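Local coordinates for bilirubin-inducible fluorescent protein UnaG (Anguilla japonica, PDB 4I3B) that binds unconjugated bilirubin with high affinity inside a beta-barrel and, once loaded with it, fluoresces green on excitation, at residues A[33-42]-A[54-62]; A[47-55]-A[64-72]. All coordinates share one frame; numbering follows the deposited sequence. Where two conformers were deposited one is given.

Interaction 1: A[33-42]-A[54-62]; sequences GGDATTPTLY and KIENGPPTF. With BLR (3-[5-[(Z)-(4-ethenyl-3-methyl-5-oxidanylidene-pyrrol-2-ylidene)methyl]-2-[[5-[(Z)-(3-ethenyl-4-methyl-5-oxidanylidene-pyrrol-2-ylidene)methyl]-3-(3-hydroxy-3-oxopropyl)-4-methyl-1H-pyrrol-2-yl]methyl]-4-methyl-1H-pyrrol-3-yl]propanoic acid), chain G.
Tyr42 and Glu56 meet on the outer side of an antiparallel strand pair, where Tyr42 OH donates to Glu56 OE1 at 2.9 Å. The carboxylate reaches the edge of the ring with its plane almost perpendicular to it (86°), and the hydroxyl approaches OE1 from above the carboxylate plane. Tyr42 has CG beside its own backbone N (chi1 -53°), which lays the ring alongside strand 54-56. A phenylalanine here would probably keep the ring packing but deprive Glu56 OE1 of its hydroxyl partner, letting the carboxylate turn. On the inner side Leu41 CD2 lies 3.8 Å from Ile55 CG1, the two side chains running side by side toward bilirubin. Beyond the strand end, the Asn57 amide uses both ends: OD1 accepts from BLR ND at 3.2 Å and more weakly from BLR NC, while ND2 donates to BLR O1A at 3.0 Å. Thr61 OG1 donates to BLR OC at 2.6 Å, with Thr37 CG2 packed against both oxygens. A second shell fixes these groups: a water donates to Thr37 OG1 and Asn57 OD1, Thr37 OG1 donates to Gly34 O, and Leu63 O accepts from Asn57 ND2. Helix 28-36 meets Pro60 through Gly33 O, with Ala36 CB beside it, strand 7-15 flanks strand 40-46 on its far edge, and Arg132 and Tyr134 of strand 128-135 pack on Pro39.

Interaction 2: A[47-55]-A[64-72]; sequences DGDKMTVKI and DTQVKFKLG. With BLR (3-[5-[(Z)-(4-ethenyl-3-methyl-5-oxidanylidene-pyrrol-2-ylidene)methyl]-2-[[5-[(Z)-(3-ethenyl-4-methyl-5-oxidanylidene-pyrrol-2-ylidene)methyl]-3-(3-hydroxy-3-oxopropyl)-4-methyl-1H-pyrrol-2-yl]methyl]-4-methyl-1H-pyrrol-3-yl]propanoic acid), chain G.
The Phe69 ring has Met51 O over one face, 4.2 Å above its plane and offset toward the rim, while methyl CMB of bilirubin stands at its edge, 3.9 Å from Phe69 CE2. Met51 runs beside the ring: its CB is 3.7 Å from Phe69 CZ, and SD makes an oblique Met-aromatic contact, 4.9 Å from the ring centroid. With CG held between backbone N and carbonyl carbon (chi1 55°), Phe69 swings its ring across to the neighbouring strand. On the sheet face that carries Met51 and Phe69, Val53 CB meets Val67 CG2 at 4.0 Å, and Val67 CG1 touches bilirubin methyl CMA at 3.7 Å. On the face of Thr52 and Lys68, Thr52 OG1 lies against the extended Lys68 chain in the conformer described. Seven backbone hydrogen bonds tie this hairpin, from Leu71 N to Asp49 O at one end to the Ile55-Thr65 pair at the other. Near the classic beta bulge at Asp49 and Lys50, the Asp49 carboxylate holds two ammonium groups: OD2 forms a salt bridge with Lys70 NZ (2.6 Å, in the conformer described) and OD1 takes Lys50 NZ on its syn side (2.8 Å). Asp47 OD2 adds a weak bond to Lys50 NZ, so charge probably steadies the hairpin end away from its turn while hydrocarbon lines the pigment pocket.

In the fold
Strand 50-56 is the common element: interaction 1 uses its edge toward strand 40-46, interaction 2 its edge toward strand 64-70, and Lys54 and Ile55 belong to both. The result is three consecutive antiparallel strands of the barrel wall typical of the fatty-acid binding protein family. Although their centres lie 18 Å apart, the contacts touch where Glu56 CA packs 3.3 Å from Asp64 OD1. Both reach bilirubin, with different chemistry. Interaction 1 adds polar anchors, Asn57 and Thr61, to its apolar contacts, and Ser80, Arg112, Arg132 and Tyr134 join them, whereas interaction 2 gives mainly apolar wall. Ile55 bridges the two, its CD1 3.4 Å from BLR CMA.

Interaction 1: A[33-42]-A[54-62]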
loop_
_atom_site.group_PDB
_atom_site.type_symbol
_atom_site.label_atom_id
_atom_site.label_comp_id
_atom_site.label_asym_id
_atom_site.label_seq_id
_atom_site.Cartn_x
_atom_site.Cartn_y
_atom_site.Cartn_z
ATOM N N GLY A 33 -5.592 11.198 10.279
ATOM C CA GLY A 33 -4.914 10.173 11.057
ATOM C C GLY A 33 -3.924 9.398 10.200
ATOM O O GLY A 33 -2.759 9.220 10.566
ATOM N N GLY A 34 -4.386 8.936 9.043
ATOM C CA GLY A 34 -3.517 8.200 8.131
ATOM C C GLY A 34 -2.283 8.992 7.738
ATOM O O GLY A 34 -1.164 8.465 7.671
ATOM N N ASP A 35 -2.462 10.279 7.478
ATOM C CA ASP A 35 -1.325 11.107 7.112
ATOM C C ASP A 35 -0.229 11.089 8.172
ATOM O O ASP A 35 0.940 11.150 7.820
ATOM C CB ASP A 35 -1.729 12.550 6.830
ATOM C CG ASP A 35 -0.621 13.355 6.176
ATOM O OD1 ASP A 35 -0.389 13.160 4.966
ATOM O OD2 ASP A 35 0.028 14.169 6.856
ATOM N N ALA A 36 -0.611 10.962 9.440
ATOM C CA ALA A 36 0.332 11.005 10.553
ATOM C C ALA A 36 0.936 9.661 10.895
ATOM O O ALA A 36 1.828 9.597 11.728
ATOM C CB ALA A 36 -0.369 11.596 11.805
ATOM N N THR A 37 0.462 8.574 10.286
ATOM C CA THR A 37 0.961 7.253 10.662
ATOM C C THR A 37 2.427 7.022 10.305
ATOM O O THR A 37 2.962 7.624 9.380
ATOM C CB THR A 37 0.126 6.110 10.023
ATOM O OG1 THR A 37 0.077 6.249 8.595
ATOM C CG2 THR A 37 -1.286 6.112 10.591
ATOM N N THR A 38 3.049 6.112 11.047
ATOM C CA THR A 38 4.387 5.643 10.733
ATOM C C THR A 38 4.333 4.114 10.640
ATOM O O THR A 38 4.690 3.403 11.573
ATOM C CB THR A 38 5.395 6.119 11.780
ATOM O OG1 THR A 38 4.914 5.751 13.073
ATOM C CG2 THR A 38 5.560 7.658 11.718
ATOM N N PRO A 39 3.855 3.594 9.501
ATOM C CA PRO A 39 3.642 2.152 9.350
ATOM C C PRO A 39 4.911 1.299 9.288
ATOM O O PRO A 39 5.985 1.760 8.912
ATOM C CB PRO A 39 2.896 2.072 8.024
ATOM C CG PRO A 39 3.340 3.317 7.261
ATOM C CD PRO A 39 3.337 4.347 8.349
ATOM N N THR A 40 4.745 0.033 9.672
ATOM C CA THR A 40 5.737 -1.017 9.496
ATOM C C THR A 40 5.069 -2.080 8.630
ATOM O O THR A 40 3.876 -2.398 8.840
ATOM C CB THR A 40 6.135 -1.635 10.840
ATOM O OG1 THR A 40 6.562 -0.593 11.716
ATOM C CG2 THR A 40 7.262 -2.618 10.670
ATOM N N LEU A 41 5.820 -2.636 7.683
ATOM C CA LEU A 41 5.356 -3.714 6.817
ATOM C C LEU A 41 6.196 -4.948 7.028
ATOM O O LEU A 41 7.418 -4.845 7.189
ATOM C CB LEU A 41 5.517 -3.326 5.358
ATOM C CG LEU A 41 5.090 -1.936 4.932
ATOM C CD1 LEU A 41 5.450 -1.684 3.489
ATOM C CD2 LEU A 41 3.627 -1.691 5.178
ATOM N N TYR A 42 5.555 -6.116 6.940
ATOM C CA TYR A 42 6.241 -7.403 6.982
ATOM C C TYR A 42 5.760 -8.133 5.758
ATOM O O TYR A 42 4.592 -8.543 5.691
ATOM C CB TYR A 42 5.873 -8.192 8.242
ATOM C CG TYR A 42 6.077 -7.423 9.518
ATOM C CD1 TYR A 42 7.280 -7.498 10.207
ATOM C CD2 TYR A 42 5.078 -6.595 10.026
ATOM C CE1 TYR A 42 7.485 -6.801 11.393
ATOM C CE2 TYR A 42 5.280 -5.865 11.185
ATOM C CZ TYR A 42 6.476 -5.970 11.872
ATOM O OH TYR A 42 6.646 -5.242 13.025
ATOM N N LYS A 54 1.749 -7.993 6.020
ATOM C CA LYS A 54 1.162 -7.632 7.294
ATOM C C LYS A 54 1.571 -6.187 7.593
ATOM O O LYS A 54 2.736 -5.827 7.430
ATOM C CB LYS A 54 1.669 -8.532 8.405
ATOM C CG LYS A 54 1.092 -8.174 9.760
ATOM C CD LYS A 54 1.601 -9.065 10.899
ATOM C CE LYS A 54 1.366 -8.414 12.269
ATOM N NZ LYS A 54 1.895 -9.305 13.375
ATOM N N ILE A 55 0.615 -5.373 8.019
ATOM C CA ILE A 55 0.845 -3.950 8.213
ATOM C C ILE A 55 0.449 -3.557 9.628
ATOM O O ILE A 55 -0.661 -3.840 10.069
ATOM C CB ILE A 55 0.016 -3.115 7.195
ATOM C CG1 ILE A 55 0.314 -3.548 5.752
ATOM C CG2 ILE A 55 0.284 -1.608 7.374
ATOM C CD1 ILE A 55 -0.640 -4.547 5.167
ATOM N N GLU A 56 1.346 -2.872 10.324
ATOM C CA GLU A 56 0.980 -2.194 11.550
ATOM C C GLU A 56 0.989 -0.713 11.193
ATOM O O GLU A 56 2.062 -0.099 11.075
ATOM C CB GLU A 56 1.992 -2.507 12.647
ATOM C CG GLU A 56 2.017 -3.986 13.010
ATOM C CD GLU A 56 3.223 -4.387 13.856
ATOM O OE1 GLU A 56 4.280 -3.726 13.773
ATOM O OE2 GLU A 56 3.111 -5.400 14.554
ATOM N N ASN A 57 -0.190 -0.119 10.972
ATOM C CA ASN A 57 -0.206 1.298 10.572
ATOM C C ASN A 57 0.337 2.193 11.671
ATOM O O ASN A 57 0.929 3.221 11.383
ATOM C CB ASN A 57 -1.607 1.731 10.158
ATOM C CG ASN A 57 -1.991 1.236 8.754
ATOM O OD1 ASN A 57 -1.424 1.686 7.757
ATOM N ND2 ASN A 57 -2.983 0.360 8.683
ATOM N N GLY A 58 0.127 1.793 12.924
ATOM C CA GLY A 58 0.669 2.533 14.062
ATOM C C GLY A 58 -0.181 3.716 14.491
ATOM O O GLY A 58 -1.261 3.947 13.947
ATOM N N PRO A 59 0.278 4.462 15.506
ATOM C CA PRO A 59 -0.444 5.676 15.913
ATOM C C PRO A 59 -0.524 6.666 14.756
ATOM O O PRO A 59 0.387 6.718 13.931
ATOM C CB PRO A 59 0.408 6.246 17.059
ATOM C CG PRO A 59 1.756 5.660 16.859
ATOM C CD PRO A 59 1.528 4.293 16.258
ATOM N N PRO A 60 -1.600 7.447 14.691
ATOM C CA PRO A 60 -2.671 7.568 15.690
ATOM C C PRO A 60 -3.916 6.729 15.393
ATOM O O PRO A 60 -4.908 6.842 16.110
ATOM C CB PRO A 60 -3.030 9.054 15.593
ATOM C CG PRO A 60 -2.826 9.368 14.117
ATOM C CD PRO A 60 -1.637 8.545 13.701
ATOM N N THR A 61 -3.865 5.911 14.357
ATOM C CA THR A 61 -5.040 5.135 13.966
ATOM C C THR A 61 -5.038 3.761 14.636
ATOM O O THR A 61 -6.092 3.196 14.899
ATOM C CB THR A 61 -5.115 4.986 12.448
ATOM O OG1 THR A 61 -4.035 4.158 11.990
ATOM C CG2 THR A 61 -5.089 6.372 11.787
ATOM N N PHE A 62 -3.842 3.229 14.891
ATOM C CA PHE A 62 -3.661 1.930 15.529
ATOM C C PHE A 62 -4.438 0.811 14.823
ATOM O O PHE A 62 -5.074 -0.029 15.466
ATOM C CB PHE A 62 -4.033 1.998 17.018
ATOM C CG PHE A 62 -3.232 2.991 17.810
ATOM C CD1 PHE A 62 -1.967 2.677 18.281
ATOM C CD2 PHE A 62 -3.765 4.237 18.101
ATOM C CE1 PHE A 62 -1.240 3.609 19.036
ATOM C CE2 PHE A 62 -3.046 5.153 18.846
ATOM C CZ PHE A 62 -1.783 4.838 19.305
HETATM C CHA BLR G . -0.083 0.793 4.221
HETATM N NA BLR G . 0.380 -1.069 2.573
HETATM C C1A BLR G . -0.403 -0.527 3.544
HETATM C C2A BLR G . -1.541 -1.303 3.692
HETATM C C3A BLR G . -1.437 -2.337 2.761
HETATM C C4A BLR G . -0.234 -2.173 2.085
HETATM C CMA BLR G . -2.424 -3.443 2.538
HETATM C CAA BLR G . -2.646 -1.072 4.675
HETATM C CBA BLR G . -3.848 -0.470 4.063
HETATM C CGA BLR G . -4.965 -0.269 5.023
HETATM O O1A BLR G . -4.750 -0.129 6.261
HETATM O O2A BLR G . -6.150 -0.286 4.527
HETATM C CHB BLR G . 0.255 -3.076 1.030
HETATM N NB BLR G . 2.626 -2.439 0.952
HETATM C C1B BLR G . 1.524 -3.215 0.528
HETATM C C2B BLR G . 1.959 -4.089 -0.485
HETATM C C3B BLR G . 3.216 -3.954 -0.711
HETATM C C4B BLR G . 3.840 -2.864 0.146
HETATM C CMB BLR G . 1.025 -5.064 -1.174
HETATM O OB BLR G . 4.926 -2.412 0.263
HETATM C CAB BLR G . 4.050 -4.705 -1.682
HETATM C CBB BLR G . 5.388 -4.495 -1.876
HETATM N NC BLR G . -3.551 3.671 6.975
HETATM C C1C BLR G . -4.286 4.057 8.269
HETATM C C2C BLR G . -5.569 4.574 7.713
HETATM C C3C BLR G . -5.603 4.501 6.427
HETATM C C4C BLR G . -4.448 3.964 5.887
HETATM C CMC BLR G . -6.635 5.048 8.642
HETATM O OC BLR G . -3.852 3.971 9.383
HETATM C CAC BLR G . -6.734 4.878 5.560
HETATM C CBC BLR G . -7.524 5.952 5.803
HETATM C CHD BLR G . -4.139 3.733 4.587
HETATM N ND BLR G . -2.031 2.287 4.721
HETATM C C1D BLR G . -2.977 2.991 4.073
HETATM C C2D BLR G . -2.667 2.894 2.631
HETATM C C3D BLR G . -1.534 2.136 2.483
HETATM C C4D BLR G . -1.094 1.690 3.817
HETATM C CMD BLR G . -3.488 3.567 1.581
HETATM C CAD BLR G . -0.899 1.774 1.168
HETATM C CBD BLR G . 0.293 2.667 0.890
HETATM C CGD BLR G . 1.508 2.163 1.581
HETATM O O1D BLR G . 2.091 2.903 2.394
HETATM O O2D BLR G . 1.980 1.029 1.333
HETATM O O HOH W 1 -0.163 3.955 7.018
HETATM O O HOH W 2 4.110 0.649 12.901
#

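Interaction 2: A[47-55]-A[64-72]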
loop_
_atom_site.group_PDB
_atom_site.type_symbol
_atom_site.label_atom_id
_atom_site.label_comp_id
_atom_site.label_asym_id
_atom_site.label_seq_id
_atom_site.Cartn_x
_atom_site.Cartn_y
_atom_site.Cartn_z
ATOM N N ASP A 47 6.782 -18.803 -3.928
ATOM C CA ASP A 47 6.792 -19.224 -5.335
ATOM C C ASP A 47 7.017 -18.122 -6.368
ATOM O O ASP A 47 6.929 -18.365 -7.572
ATOM C CB ASP A 47 5.485 -19.954 -5.646
ATOM C CG ASP A 47 5.381 -21.269 -4.911
ATOM O OD1 ASP A 47 6.396 -22.013 -4.903
ATOM O OD2 ASP A 47 4.306 -21.551 -4.331
ATOM N N GLY A 48 7.307 -16.916 -5.906
ATOM C CA GLY A 48 7.566 -15.805 -6.801
ATOM C C GLY A 48 6.288 -15.203 -7.353
ATOM O O GLY A 48 6.343 -14.250 -8.137
ATOM N N ASP A 49 5.133 -15.734 -6.956
ATOM C CA ASP A 49 3.860 -15.176 -7.417
ATOM C C ASP A 49 2.785 -15.078 -6.341
ATOM O O ASP A 49 1.664 -14.711 -6.648
ATOM C CB ASP A 49 3.316 -15.974 -8.602
ATOM C CG ASP A 49 2.796 -17.333 -8.197
ATOM O OD1 ASP A 49 3.084 -17.769 -7.058
ATOM O OD2 ASP A 49 2.111 -17.974 -9.022
ATOM N N LYS A 50 3.108 -15.410 -5.090
ATOM C CA LYS A 50 2.160 -15.225 -3.983
ATOM C C LYS A 50 2.815 -14.391 -2.907
ATOM O O LYS A 50 3.994 -14.584 -2.601
ATOM C CB LYS A 50 1.716 -16.566 -3.402
ATOM C CG LYS A 50 0.710 -17.313 -4.302
ATOM C CD LYS A 50 0.441 -18.738 -3.794
ATOM C CE LYS A 50 1.574 -19.706 -4.156
ATOM N NZ LYS A 50 1.828 -19.795 -5.646
ATOM N N MET A 51 2.066 -13.448 -2.338
ATOM C CA MET A 51 2.594 -12.583 -1.283
ATOM C C MET A 51 1.623 -12.427 -0.144
ATOM O O MET A 51 0.408 -12.492 -0.317
ATOM C CB MET A 51 2.923 -11.182 -1.847
ATOM C CG MET A 51 3.925 -11.231 -2.984
ATOM S SD MET A 51 4.343 -9.614 -3.674
ATOM C CE MET A 51 5.151 -8.807 -2.301
ATOM N N THR A 52 2.181 -12.187 1.035
ATOM C CA THR A 52 1.410 -11.765 2.195
ATOM C C THR A 52 2.062 -10.516 2.734
ATOM O O THR A 52 3.285 -10.466 2.860
ATOM C CB THR A 52 1.431 -12.836 3.270
ATOM O OG1 THR A 52 0.773 -14.002 2.774
ATOM C CG2 THR A 52 0.730 -12.378 4.515
ATOM N N VAL A 53 1.268 -9.494 3.013
ATOM C CA VAL A 53 1.797 -8.271 3.607
ATOM C C VAL A 53 1.022 -8.028 4.901
ATOM O O VAL A 53 -0.214 -7.922 4.883
ATOM C CB VAL A 53 1.688 -7.043 2.679
ATOM C CG1 VAL A 53 2.314 -5.803 3.370
ATOM C CG2 VAL A 53 2.412 -7.310 1.381
ATOM N N LYS A 54 1.749 -7.993 6.020
ATOM C CA LYS A 54 1.162 -7.632 7.294
ATOM C C LYS A 54 1.571 -6.187 7.593
ATOM O O LYS A 54 2.736 -5.827 7.430
ATOM C CB LYS A 54 1.669 -8.532 8.405
ATOM C CG LYS A 54 1.092 -8.174 9.760
ATOM C CD LYS A 54 1.601 -9.065 10.899
ATOM C CE LYS A 54 1.366 -8.414 12.269
ATOM N NZ LYS A 54 1.895 -9.305 13.375
ATOM N N ILE A 55 0.615 -5.373 8.019
ATOM C CA ILE A 55 0.845 -3.950 8.213
ATOM C C ILE A 55 0.449 -3.557 9.628
ATOM O O ILE A 55 -0.661 -3.840 10.069
ATOM C CB ILE A 55 0.016 -3.115 7.195
ATOM C CG1 ILE A 55 0.314 -3.548 5.752
ATOM C CG2 ILE A 55 0.284 -1.608 7.374
ATOM C CD1 ILE A 55 -0.640 -4.547 5.167
ATOM N N ASP A 64 -4.039 -2.509 12.516
ATOM C CA ASP A 64 -3.224 -3.553 11.928
ATOM C C ASP A 64 -4.098 -4.237 10.883
ATOM O O ASP A 64 -5.317 -4.399 11.080
ATOM C CB ASP A 64 -2.845 -4.609 12.968
ATOM C CG ASP A 64 -1.730 -4.201 13.885
ATOM O OD1 ASP A 64 -1.278 -3.040 13.823
ATOM O OD2 ASP A 64 -1.290 -5.092 14.666
ATOM N N THR A 65 -3.511 -4.664 9.773
ATOM C CA THR A 65 -4.242 -5.495 8.839
ATOM C C THR A 65 -3.274 -6.321 8.024
ATOM O O THR A 65 -2.064 -6.326 8.276
ATOM C CB THR A 65 -5.163 -4.638 7.937
ATOM O OG1 THR A 65 -6.075 -5.495 7.247
ATOM C CG2 THR A 65 -4.380 -3.817 6.925
ATOM N N GLN A 66 -3.819 -7.107 7.095
ATOM C CA GLN A 66 -2.989 -7.870 6.180
ATOM C C GLN A 66 -3.698 -7.999 4.853
ATOM O O GLN A 66 -4.948 -7.930 4.788
ATOM C CB GLN A 66 -2.661 -9.253 6.729
ATOM C CG GLN A 66 -3.813 -10.184 6.652
ATOM C CD GLN A 66 -3.465 -11.558 7.171
ATOM O OE1 GLN A 66 -2.289 -11.881 7.410
ATOM N NE2 GLN A 66 -4.486 -12.379 7.363
ATOM N N VAL A 67 -2.914 -8.213 3.802
ATOM C CA VAL A 67 -3.459 -8.689 2.545
ATOM C C VAL A 67 -2.657 -9.903 2.101
ATOM O O VAL A 67 -1.446 -10.014 2.375
ATOM C CB VAL A 67 -3.430 -7.616 1.438
ATOM C CG1 VAL A 67 -4.418 -6.478 1.737
ATOM C CG2 VAL A 67 -2.039 -7.077 1.210
ATOM N N LYS A 68 -3.345 -10.831 1.436
ATOM C CA LYS A 68 -2.747 -12.028 0.863
ATOM C C LYS A 68 -3.254 -12.148 -0.561
ATOM O O LYS A 68 -4.463 -12.083 -0.783
ATOM C CB LYS A 68 -3.198 -13.283 1.628
ATOM C CG LYS A 68 -2.729 -13.402 3.056
ATOM C CD LYS A 68 -3.046 -14.792 3.613
ATOM C CE LYS A 68 -2.259 -15.074 4.885
ATOM N NZ LYS A 68 -2.565 -16.415 5.469
ATOM N N PHE A 69 -2.363 -12.358 -1.518
ATOM C CA PHE A 69 -2.783 -12.440 -2.907
ATOM C C PHE A 69 -1.829 -13.245 -3.767
ATOM O O PHE A 69 -0.665 -13.468 -3.408
ATOM C CB PHE A 69 -2.931 -11.031 -3.506
ATOM C CG PHE A 69 -1.686 -10.182 -3.367
ATOM C CD1 PHE A 69 -0.668 -10.261 -4.321
ATOM C CD2 PHE A 69 -1.537 -9.305 -2.298
ATOM C CE1 PHE A 69 0.496 -9.467 -4.206
ATOM C CE2 PHE A 69 -0.387 -8.529 -2.182
ATOM C CZ PHE A 69 0.625 -8.617 -3.134
ATOM N N LYS A 70 -2.350 -13.667 -4.908
ATOM C CA LYS A 70 -1.574 -14.270 -5.966
ATOM C C LYS A 70 -1.516 -13.275 -7.129
ATOM O O LYS A 70 -2.532 -12.696 -7.510
ATOM C CB LYS A 70 -2.247 -15.585 -6.377
ATOM C CG LYS A 70 -1.610 -16.274 -7.570
ATOM C CD LYS A 70 -2.142 -17.690 -7.732
ATOM C CE LYS A 70 -1.901 -18.208 -9.139
ATOM N NZ LYS A 70 -0.452 -18.296 -9.493
ATOM N N LEU A 71 -0.338 -13.066 -7.708
ATOM C CA LEU A 71 -0.220 -12.134 -8.823
ATOM C C LEU A 71 -1.234 -12.474 -9.895
ATOM O O LEU A 71 -1.385 -13.645 -10.280
ATOM C CB LEU A 71 1.183 -12.169 -9.433
ATOM C CG LEU A 71 2.302 -11.740 -8.484
ATOM C CD1 LEU A 71 3.662 -11.894 -9.143
ATOM C CD2 LEU A 71 2.092 -10.307 -8.045
ATOM N N GLY A 72 -1.917 -11.459 -10.395
ATOM C CA GLY A 72 -2.862 -11.620 -11.472
ATOM C C GLY A 72 -4.252 -12.055 -11.059
ATOM O O GLY A 72 -5.136 -12.120 -11.899
HETATM C CHA BLR G . -0.083 0.793 4.221
HETATM N NA BLR G . 0.380 -1.069 2.573
HETATM C C1A BLR G . -0.403 -0.527 3.544
HETATM C C2A BLR G . -1.541 -1.303 3.692
HETATM C C3A BLR G . -1.437 -2.337 2.761
HETATM C C4A BLR G . -0.234 -2.173 2.085
HETATM C CMA BLR G . -2.424 -3.443 2.538
HETATM C CAA BLR G . -2.646 -1.072 4.675
HETATM C CBA BLR G . -3.848 -0.470 4.063
HETATM C CGA BLR G . -4.965 -0.269 5.023
HETATM O O1A BLR G . -4.750 -0.129 6.261
HETATM O O2A BLR G . -6.150 -0.286 4.527
HETATM C CHB BLR G . 0.255 -3.076 1.030
HETATM N NB BLR G . 2.626 -2.439 0.952
HETATM C C1B BLR G . 1.524 -3.215 0.528
HETATM C C2B BLR G . 1.959 -4.089 -0.485
HETATM C C3B BLR G . 3.216 -3.954 -0.711
HETATM C C4B BLR G . 3.840 -2.864 0.146
HETATM C CMB BLR G . 1.025 -5.064 -1.174
HETATM O OB BLR G . 4.926 -2.412 0.263
HETATM C CAB BLR G . 4.050 -4.705 -1.682
HETATM C CBB BLR G . 5.388 -4.495 -1.876
HETATM N NC BLR G . -3.551 3.671 6.975
HETATM C C1C BLR G . -4.286 4.057 8.269
HETATM C C2C BLR G . -5.569 4.574 7.713
HETATM C C3C BLR G . -5.603 4.501 6.427
HETATM C C4C BLR G . -4.448 3.964 5.887
HETATM C CMC BLR G . -6.635 5.048 8.642
HETATM O OC BLR G . -3.852 3.971 9.383
HETATM C CAC BLR G . -6.734 4.878 5.560
HETATM C CBC BLR G . -7.524 5.952 5.803
HETATM C CHD BLR G . -4.139 3.733 4.587
HETATM N ND BLR G . -2.031 2.287 4.721
HETATM C C1D BLR G . -2.977 2.991 4.073
HETATM C C2D BLR G . -2.667 2.894 2.631
HETATM C C3D BLR G . -1.534 2.136 2.483
HETATM C C4D BLR G . -1.094 1.690 3.817
HETATM C CMD BLR G . -3.488 3.567 1.581
HETATM C CAD BLR G . -0.899 1.774 1.168
HETATM C CBD BLR G . 0.293 2.667 0.890
HETATM C CGD BLR G . 1.508 2.163 1.581
HETATM O O1D BLR G . 2.091 2.903 2.394
HETATM O O2D BLR G . 1.980 1.029 1.333
#